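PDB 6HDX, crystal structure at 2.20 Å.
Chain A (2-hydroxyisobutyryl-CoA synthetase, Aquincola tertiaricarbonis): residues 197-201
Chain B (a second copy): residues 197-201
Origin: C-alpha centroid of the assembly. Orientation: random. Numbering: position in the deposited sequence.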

# COMPACT_ATOMS: atom_id res chain seq x y z
N ALA A 197 5.51 -2.32 2.67
CA ALA A 197 6.73 -1.99 3.43
C ALA A 197 6.66 -0.56 3.88
O ALA A 197 5.72 0.13 3.51
CB ALA A 197 7.96 -2.20 2.55
N GLY A 198 7.64 -0.12 4.68
CA GLY A 198 7.78 1.26 5.10
C GLY A 198 7.55 1.59 6.56
O GLY A 198 8.16 2.54 7.06
N ALA A 199 6.66 0.86 7.24
CA ALA A 199 6.35 1.16 8.64
C ALA A 199 7.20 0.41 9.62
O ALA A 199 7.54 -0.74 9.33
CB ALA A 199 4.86 0.92 8.94
N PRO A 200 7.58 1.02 10.78
CA PRO A 200 8.38 0.28 11.78
C PRO A 200 7.59 -0.92 12.32
O PRO A 200 6.38 -0.82 12.53
CB PRO A 200 8.64 1.32 12.88
CG PRO A 200 8.33 2.64 12.28
CD PRO A 200 7.27 2.39 11.25
N GLY A 201 8.28 -2.04 12.49
CA GLY A 201 7.68 -3.26 12.98
C GLY A 201 7.18 -4.17 11.89
O GLY A 201 6.87 -5.33 12.15
N ALA B 197 0.05 5.17 4.02
CA ALA B 197 0.52 5.72 5.30
C ALA B 197 1.49 4.74 5.93
O ALA B 197 1.67 3.66 5.38
CB ALA B 197 -0.66 5.94 6.24
N GLY B 198 2.10 5.12 7.05
CA GLY B 198 2.97 4.25 7.83
C GLY B 198 4.44 4.56 7.88
O GLY B 198 5.09 4.25 8.88
N ALA B 199 5.00 5.12 6.80
CA ALA B 199 6.45 5.40 6.75
C ALA B 199 6.80 6.78 7.24
O ALA B 199 6.03 7.69 7.00
CB ALA B 199 7.00 5.17 5.35
N PRO B 200 7.97 6.95 7.93
CA PRO B 200 8.36 8.30 8.37
C PRO B 200 8.60 9.22 7.17
O PRO B 200 9.14 8.78 6.15
CB PRO B 200 9.67 8.07 9.15
CG PRO B 200 9.72 6.62 9.44
CD PRO B 200 8.99 5.95 8.31
N GLY B 201 8.14 10.46 7.28
CA GLY B 201 8.28 11.44 6.22
C GLY B 201 7.09 11.49 5.29
O GLY B 201 6.97 12.43 4.51

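This is a small, two-fold symmetric contact between loops, built from glycine carbonyls, alanine methyls and proline CD atoms, with weak CA-H...O contacts in place of any hydrogen bond across the pair. Neither stretch has regular secondary structure, and the two backbones come nearest at A199(A) and A199(B), whose CA atoms lie 4.6 Å apart. The summed buried surface is modest, 165 Å². G198 has the largest share, 36 Å² in G198(A) and 39 Å² in G198(B), against 23 Å² for each A199 and 23 and 21 Å² for P200(A) and P200(B).

The recurring unit is the carbonyl of G198 laid against the next two residues of the partner. The O of G198(A) sits 3.3 Å from both CA and CB of A199(B), and the O of G198(B) repeats this against CA and CB of A199(A), again at 3.3 Å. The CA carbon lies between two peptide groups, which makes its hydrogen slightly polar; with an angle of 133° at that hydrogen, the contact is bent and can add only modestly to the packing. Proline extends the same surface: CD of P200(B) lies 3.7 Å from O of G198(A), and CD of P200(A) lies 3.7 Å from O of G198(B). Each carbonyl oxygen thus rests on a patch of carbon rather than facing a classical donor from the other stretch. The two-fold axis also brings the O atoms of G198(A) and G198(B) to 4.0 Å from each other, an approach that offers no attraction of its own.

Glycine at 198 answers two demands. Its phi/psi of 112/-32 would jam a CB against the preceding carbonyl oxygen, and that CB would also point toward the partner, where an ideal CB on G198(A) would fall a tight 3.3 Å from CB of A199(B). Alanine at 199 directs its CA-to-CB bond sideways, and its methyl CB lies against the partner's G198 carbonyl oxygen. P200, also sideways, is exposed and brings a rigid ring whose CD meets the oxygen.

The ends of the stretches follow other rules. A197 is buried but points away, so its methyl packs elsewhere in the structure. G201 makes no contact with the other stretch; at phi/psi 92/-11 its backbone calls for glycine, and it occupies the N-cap position right before a helix. The design rule is economical: a glycine to permit the backbone angles and the close approach, a methyl and a ring carbon to receive the carbonyl, and symmetry to use the arrangement twice.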